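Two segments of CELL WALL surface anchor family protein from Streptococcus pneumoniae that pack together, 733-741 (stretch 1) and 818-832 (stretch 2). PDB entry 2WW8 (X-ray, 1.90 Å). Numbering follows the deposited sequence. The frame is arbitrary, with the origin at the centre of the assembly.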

ATOM      1  N   LYS A 733      47.627   4.436 -42.442  1.00 20.33           N
ATOM      2  CA  LYS A 733      47.670   4.453 -43.904  1.00 20.05           C
ATOM      3  C   LYS A 733      48.893   3.666 -44.398  1.00 19.51           C
ATOM      4  O   LYS A 733      50.010   3.867 -43.911  1.00 18.77           O
ATOM      5  CB  LYS A 733      47.742   5.894 -44.406  1.00 19.94           C
ATOM      6  CG  LYS A 733      47.142   6.123 -45.780  1.00 20.63           C
ATOM      7  CD  LYS A 733      45.730   6.678 -45.683  1.00 22.00           C
ATOM      8  CE  LYS A 733      45.436   7.558 -46.883  1.00 23.88           C
ATOM      9  NZ  LYS A 733      44.303   8.459 -46.562  1.00 24.65           N
ATOM     10  N   LYS A 734      48.690   2.742 -45.333  1.00 19.71           N
ATOM     11  CA  LYS A 734      49.838   2.048 -45.932  1.00 19.91           C
ATOM     12  C   LYS A 734      50.477   2.829 -47.068  1.00 19.57           C
ATOM     13  O   LYS A 734      49.811   3.503 -47.859  1.00 18.44           O
ATOM     14  CB  LYS A 734      49.566   0.588 -46.312  1.00 19.93           C
ATOM     15  CG  LYS A 734      48.392   0.317 -47.241  1.00 20.22           C
ATOM     16  CD  LYS A 734      48.846  -0.145 -48.621  1.00 19.30           C
ATOM     17  CE  LYS A 734      49.320  -1.589 -48.651  1.00 18.82           C
ATOM     18  NZ  LYS A 734      50.435  -1.772 -47.687  1.00 17.03           N
ATOM     19  N   LEU A 735      51.799   2.744 -47.110  1.00 20.33           N
ATOM     20  CA  LEU A 735      52.525   3.419 -48.175  1.00 21.34           C
ATOM     21  C   LEU A 735      53.182   2.429 -49.150  1.00 22.40           C
ATOM     22  O   LEU A 735      53.496   1.283 -48.814  1.00 22.18           O
ATOM     23  CB  LEU A 735      53.503   4.460 -47.596  1.00 20.96           C
ATOM     24  CG  LEU A 735      52.863   5.573 -46.746  1.00 20.36           C
ATOM     25  CD1 LEU A 735      53.921   6.244 -45.883  1.00 19.12           C
ATOM     26  CD2 LEU A 735      52.034   6.610 -47.535  1.00 18.95           C
ATOM     27  N   GLY A 736      53.391   2.883 -50.380  1.00 23.48           N
ATOM     28  CA  GLY A 736      53.984   2.029 -51.398  1.00 23.69           C
ATOM     29  C   GLY A 736      55.475   1.770 -51.265  1.00 24.67           C
ATOM     30  O   GLY A 736      56.237   2.579 -50.711  1.00 23.63           O
ATOM     31  N   ASP A 737      55.856   0.618 -51.815  1.00 24.80           N
ATOM     32  CA  ASP A 737      57.245   0.241 -52.026  1.00 25.61           C
ATOM     33  C   ASP A 737      57.455  -0.607 -53.296  1.00 25.10           C
ATOM     34  O   ASP A 737      56.567  -1.353 -53.726  1.00 24.36           O
ATOM     35  CB  ASP A 737      57.786  -0.464 -50.786  1.00 27.07           C
ATOM     36  CG  ASP A 737      57.190  -1.843 -50.597  1.00 31.86           C
ATOM     37  OD1 ASP A 737      55.958  -1.983 -50.402  1.00 35.07           O
ATOM     38  OD2 ASP A 737      57.983  -2.804 -50.658  1.00 38.15           O
ATOM     39  N   ILE A 738      58.640  -0.478 -53.896  1.00 22.94           N
ATOM     40  CA  ILE A 738      58.969  -1.105 -55.172  1.00 21.84           C
ATOM     41  C   ILE A 738      60.499  -1.084 -55.289  1.00 20.86           C
ATOM     42  O   ILE A 738      61.165  -0.122 -54.883  1.00 20.63           O
ATOM     43  CB  ILE A 738      58.235  -0.435 -56.378  1.00 21.38           C
ATOM     44  CG1 ILE A 738      58.534  -1.205 -57.670  1.00 21.40           C
ATOM     45  CG2 ILE A 738      58.587   1.067 -56.519  1.00 22.40           C
ATOM     46  CD1 ILE A 738      57.476  -1.032 -58.771  1.00 20.48           C
ATOM     47  N   GLU A 739      61.061  -2.176 -55.787  1.00 18.80           N
ATOM     48  CA  GLU A 739      62.507  -2.303 -55.902  1.00 17.52           C
ATOM     49  C   GLU A 739      62.847  -2.811 -57.309  1.00 17.02           C
ATOM     50  O   GLU A 739      62.159  -3.711 -57.813  1.00 16.58           O
ATOM     51  CB  GLU A 739      63.011  -3.300 -54.876  1.00 17.03           C
ATOM     52  CG  GLU A 739      64.506  -3.477 -54.941  1.00 18.69           C
ATOM     53  CD  GLU A 739      64.957  -4.403 -53.852  1.00 25.21           C
ATOM     54  OE1 GLU A 739      64.919  -5.640 -54.062  1.00 27.17           O
ATOM     55  OE2 GLU A 739      65.301  -3.862 -52.775  1.00 22.06           O
ATOM     56  N   PHE A 740      63.896  -2.248 -57.908  1.00 16.35           N
ATOM     57  CA  PHE A 740      64.355  -2.596 -59.259  1.00 15.63           C
ATOM     58  C   PHE A 740      65.814  -3.046 -59.095  1.00 16.35           C
ATOM     59  O   PHE A 740      66.539  -2.580 -58.192  1.00 15.75           O
ATOM     60  CB  PHE A 740      64.332  -1.381 -60.193  1.00 15.93           C
ATOM     61  CG  PHE A 740      62.974  -0.738 -60.395  1.00 16.20           C
ATOM     62  CD1 PHE A 740      62.496   0.255 -59.544  1.00 15.86           C
ATOM     63  CD2 PHE A 740      62.191  -1.080 -61.481  1.00 14.78           C
ATOM     64  CE1 PHE A 740      61.243   0.859 -59.750  1.00 15.89           C
ATOM     65  CE2 PHE A 740      60.941  -0.472 -61.691  1.00 14.49           C
ATOM     66  CZ  PHE A 740      60.466   0.513 -60.833  1.00 15.95           C
ATOM     67  N   ILE A 741      66.235  -3.982 -59.945  1.00 15.27           N
ATOM     68  CA  ILE A 741      67.619  -4.408 -59.971  1.00 14.19           C
ATOM     69  C   ILE A 741      68.178  -3.973 -61.323  1.00 15.08           C
ATOM     70  O   ILE A 741      67.670  -4.382 -62.392  1.00 13.10           O
ATOM     71  CB  ILE A 741      67.783  -5.910 -59.774  1.00 14.97           C
ATOM     72  CG1 ILE A 741      67.178  -6.342 -58.436  1.00 17.22           C
ATOM     73  CG2 ILE A 741      69.286  -6.283 -59.810  1.00 12.78           C
ATOM     74  CD1 ILE A 741      66.082  -7.337 -58.552  1.00 22.31           C
TER
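Stretch 2 (818-832) IVAFQIVNGEVRDVT

Two pieces of β structure can pack closely without a hydrogen bond between them, and this pair shows how. Stretch 2 is a hairpin, its strands 818–824 and 827–832 joined by a type I' turn from Val824 to Glu827 and held by backbone pairs such as Ala820 with Thr832. Strand 736–741 of stretch 1 runs roughly antiparallel to the first hairpin strand (150°, axes 8.1 Å apart at closest approach) and crosses the second at 64° and 6.0 Å.

Where the backbones come nearest, glycines make the room. The Leu735 and Gly826 CA atoms lie 4.3 Å apart, and Gly736 CA approaches Gly826 O at 3.4 Å in a CA-H...O contact. A CB on Gly736 would run into Ile823 CD1; one on Gly826, whose positive phi already favours glycine, would strike Lys734 CD. That lysine's CD instead lies 3.4 Å from Gly826 CA.

Farther along, the backbones diverge and side chains fill the widening gap. Ile738 is the central bump: its CD1 meets Val828 CG1 at 3.4 Å and Val831 CG2 at 4.0 Å, while its CG2 touches Phe821 CZ at 3.7 Å. Beyond it, Phe740 places CE2 3.9 Å from Val819 CG2 and presents its ring edge to Phe821, with Phe740 CZ 4.1 Å from Phe821 CE1.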

ATOM      1  N   ILE A 818      62.755   5.843 -67.787  1.00 14.85           N
ATOM      2  CA  ILE A 818      62.819   4.379 -67.922  1.00 15.67           C
ATOM      3  C   ILE A 818      61.474   3.690 -67.624  1.00 16.21           C
ATOM      4  O   ILE A 818      60.911   3.002 -68.486  1.00 15.48           O
ATOM      5  CB  ILE A 818      63.935   3.759 -67.050  1.00 15.18           C
ATOM      6  CG1 ILE A 818      65.253   4.518 -67.248  1.00 15.62           C
ATOM      7  CG2 ILE A 818      64.115   2.246 -67.367  1.00 15.91           C
ATOM      8  CD1 ILE A 818      65.763   4.404 -68.678  1.00 12.61           C
ATOM      9  N   VAL A 819      60.950   3.916 -66.421  1.00 14.96           N
ATOM     10  CA  VAL A 819      59.748   3.217 -65.979  1.00 16.00           C
ATOM     11  C   VAL A 819      58.734   4.213 -65.424  1.00 16.93           C
ATOM     12  O   VAL A 819      59.107   5.182 -64.736  1.00 16.41           O
ATOM     13  CB  VAL A 819      60.021   2.226 -64.815  1.00 16.56           C
ATOM     14  CG1 VAL A 819      58.762   1.374 -64.539  1.00 16.36           C
ATOM     15  CG2 VAL A 819      61.204   1.316 -65.095  1.00 15.68           C
ATOM     16  N   ALA A 820      57.466   3.937 -65.736  1.00 17.00           N
ATOM     17  CA  ALA A 820      56.313   4.612 -65.133  1.00 18.45           C
ATOM     18  C   ALA A 820      55.554   3.625 -64.261  1.00 18.36           C
ATOM     19  O   ALA A 820      55.467   2.429 -64.575  1.00 17.62           O
ATOM     20  CB  ALA A 820      55.364   5.168 -66.193  1.00 17.35           C
ATOM     21  N   PHE A 821      55.001   4.134 -63.166  1.00 18.09           N
ATOM     22  CA  PHE A 821      54.080   3.304 -62.372  1.00 19.10           C
ATOM     23  C   PHE A 821      53.255   4.238 -61.498  1.00 19.81           C
ATOM     24  O   PHE A 821      53.567   5.427 -61.431  1.00 20.12           O
ATOM     25  CB  PHE A 821      54.821   2.276 -61.509  1.00 17.68           C
ATOM     26  CG  PHE A 821      55.784   2.880 -60.506  1.00 18.65           C
ATOM     27  CD1 PHE A 821      57.130   3.049 -60.824  1.00 15.49           C
ATOM     28  CD2 PHE A 821      55.349   3.295 -59.243  1.00 16.74           C
ATOM     29  CE1 PHE A 821      58.024   3.605 -59.894  1.00 14.47           C
ATOM     30  CE2 PHE A 821      56.222   3.843 -58.316  1.00 13.21           C
ATOM     31  CZ  PHE A 821      57.561   3.991 -58.628  1.00 17.42           C
ATOM     32  N   GLN A 822      52.231   3.683 -60.849  1.00 20.88           N
ATOM     33  CA  GLN A 822      51.350   4.381 -59.923  1.00 21.66           C
ATOM     34  C   GLN A 822      51.301   3.676 -58.571  1.00 21.90           C
ATOM     35  O   GLN A 822      51.372   2.444 -58.487  1.00 22.20           O
ATOM     36  CB  GLN A 822      49.929   4.366 -60.485  1.00 22.70           C
ATOM     37  CG  GLN A 822      49.544   5.608 -61.223  1.00 25.66           C
ATOM     38  CD  GLN A 822      48.033   5.775 -61.244  1.00 29.04           C
ATOM     39  OE1 GLN A 822      47.465   6.610 -60.536  1.00 28.94           O
ATOM     40  NE2 GLN A 822      47.373   4.956 -62.050  1.00 31.23           N
ATOM     41  N   ILE A 823      51.172   4.458 -57.503  1.00 21.65           N
ATOM     42  CA  ILE A 823      50.862   3.918 -56.178  1.00 21.40           C
ATOM     43  C   ILE A 823      49.403   4.345 -55.892  1.00 21.62           C
ATOM     44  O   ILE A 823      49.066   5.540 -55.941  1.00 21.20           O
ATOM     45  CB  ILE A 823      51.870   4.398 -55.066  1.00 22.11           C
ATOM     46  CG1 ILE A 823      53.354   4.126 -55.385  1.00 20.22           C
ATOM     47  CG2 ILE A 823      51.526   3.783 -53.714  1.00 20.98           C
ATOM     48  CD1 ILE A 823      53.792   2.668 -55.395  1.00 17.09           C
ATOM     49  N   VAL A 824      48.535   3.366 -55.648  1.00 21.33           N
ATOM     50  CA  VAL A 824      47.123   3.600 -55.329  1.00 21.66           C
ATOM     51  C   VAL A 824      46.753   2.744 -54.125  1.00 21.27           C
ATOM     52  O   VAL A 824      46.967   1.520 -54.137  1.00 20.70           O
ATOM     53  CB  VAL A 824      46.169   3.278 -56.506  1.00 22.55           C
ATOM     54  CG1 VAL A 824      45.682   1.827 -56.450  1.00 25.32           C
ATOM     55  CG2 VAL A 824      44.938   4.175 -56.475  1.00 20.72           C
ATOM     56  N   ASN A 825      46.200   3.398 -53.099  1.00 21.15           N
ATOM     57  CA  ASN A 825      45.912   2.762 -51.812  1.00 20.23           C
ATOM     58  C   ASN A 825      47.145   2.023 -51.297  1.00 20.70           C
ATOM     59  O   ASN A 825      47.049   0.875 -50.864  1.00 20.60           O
ATOM     60  CB  ASN A 825      44.721   1.821 -51.957  1.00 19.71           C
ATOM     61  CG  ASN A 825      43.469   2.539 -52.451  1.00 19.19           C
ATOM     62  OD1 ASN A 825      43.168   3.668 -52.054  1.00 13.56           O
ATOM     63  ND2 ASN A 825      42.725   1.876 -53.327  1.00 19.62           N
ATOM     64  N   GLY A 826      48.298   2.696 -51.400  1.00 21.19           N
ATOM     65  CA  GLY A 826      49.622   2.162 -51.057  1.00 21.48           C
ATOM     66  C   GLY A 826      50.122   0.945 -51.822  1.00 21.94           C
ATOM     67  O   GLY A 826      51.055   0.274 -51.388  1.00 22.06           O
ATOM     68  N   GLU A 827      49.497   0.642 -52.954  1.00 22.43           N
ATOM     69  CA  GLU A 827      49.986  -0.429 -53.817  1.00 23.60           C
ATOM     70  C   GLU A 827      50.538   0.048 -55.160  1.00 22.26           C
ATOM     71  O   GLU A 827      50.064   1.013 -55.761  1.00 21.68           O
ATOM     72  CB  GLU A 827      48.915  -1.498 -54.009  1.00 24.41           C
ATOM     73  CG  GLU A 827      48.589  -2.258 -52.730  1.00 28.65           C
ATOM     74  CD  GLU A 827      47.502  -3.284 -52.979  1.00 36.05           C
ATOM     75  OE1 GLU A 827      47.716  -4.180 -53.827  1.00 39.74           O
ATOM     76  OE2 GLU A 827      46.429  -3.189 -52.348  1.00 39.24           O
ATOM     77  N   VAL A 828      51.576  -0.647 -55.606  1.00 22.27           N
ATOM     78  CA  VAL A 828      52.143  -0.438 -56.924  1.00 20.92           C
ATOM     79  C   VAL A 828      51.153  -0.886 -58.013  1.00 21.38           C
ATOM     80  O   VAL A 828      50.706  -2.044 -58.022  1.00 20.97           O
ATOM     81  CB  VAL A 828      53.487  -1.202 -57.069  1.00 22.35           C
ATOM     82  CG1 VAL A 828      54.106  -0.940 -58.468  1.00 19.17           C
ATOM     83  CG2 VAL A 828      54.453  -0.893 -55.909  1.00 19.03           C
ATOM     84  N   ARG A 829      50.819   0.023 -58.930  1.00 20.87           N
ATOM     85  CA  ARG A 829      49.958  -0.287 -60.087  1.00 21.65           C
ATOM     86  C   ARG A 829      50.592   0.161 -61.404  1.00 21.30           C
ATOM     87  O   ARG A 829      51.414   1.084 -61.407  1.00 20.54           O
ATOM     88  CB  ARG A 829      48.576   0.376 -59.976  1.00 21.43           C
ATOM     89  CG  ARG A 829      47.710  -0.089 -58.835  1.00 25.14           C
ATOM     90  CD  ARG A 829      47.290  -1.560 -58.832  1.00 30.77           C
ATOM     91  NE  ARG A 829      46.556  -1.843 -57.590  1.00 37.02           N
ATOM     92  CZ  ARG A 829      45.718  -2.859 -57.395  1.00 38.42           C
ATOM     93  NH1 ARG A 829      45.486  -3.735 -58.366  1.00 38.38           N
ATOM     94  NH2 ARG A 829      45.105  -2.996 -56.223  1.00 36.01           N
ATOM     95  N   ASP A 830      50.196  -0.498 -62.498  1.00 21.86           N
ATOM     96  CA  ASP A 830      50.497  -0.103 -63.885  1.00 22.62           C
ATOM     97  C   ASP A 830      51.979   0.180 -64.160  1.00 21.52           C
ATOM     98  O   ASP A 830      52.343   1.261 -64.629  1.00 22.07           O
ATOM     99  CB  ASP A 830      49.650   1.095 -64.309  1.00 22.40           C
ATOM    100  CG  ASP A 830      48.171   0.881 -64.031  1.00 26.86           C
ATOM    101  OD1 ASP A 830      47.632  -0.227 -64.285  1.00 28.91           O
ATOM    102  OD2 ASP A 830      47.542   1.847 -63.551  1.00 29.59           O
ATOM    103  N   VAL A 831      52.833  -0.779 -63.825  1.00 22.28           N
ATOM    104  CA  VAL A 831      54.275  -0.606 -63.994  1.00 22.49           C
ATOM    105  C   VAL A 831      54.574  -0.825 -65.471  1.00 23.95           C
ATOM    106  O   VAL A 831      54.392  -1.955 -65.971  1.00 24.21           O
ATOM    107  CB  VAL A 831      55.108  -1.601 -63.173  1.00 22.20           C
ATOM    108  CG1 VAL A 831      56.579  -1.358 -63.403  1.00 22.32           C
ATOM    109  CG2 VAL A 831      54.766  -1.531 -61.693  1.00 20.10           C
ATOM    110  N   THR A 832      55.009   0.249 -66.139  1.00 23.47           N
ATOM    111  CA  THR A 832      55.201   0.251 -67.594  1.00 23.49           C
ATOM    112  C   THR A 832      56.536   0.869 -68.021  1.00 22.38           C
ATOM    113  O   THR A 832      57.080   1.741 -67.338  1.00 23.30           O
ATOM    114  CB  THR A 832      54.032   0.961 -68.335  1.00 23.90           C
ATOM    115  OG1 THR A 832      53.967   2.353 -67.992  1.00 24.76           O
ATOM    116  CG2 THR A 832      52.708   0.310 -67.985  1.00 25.73           C
TER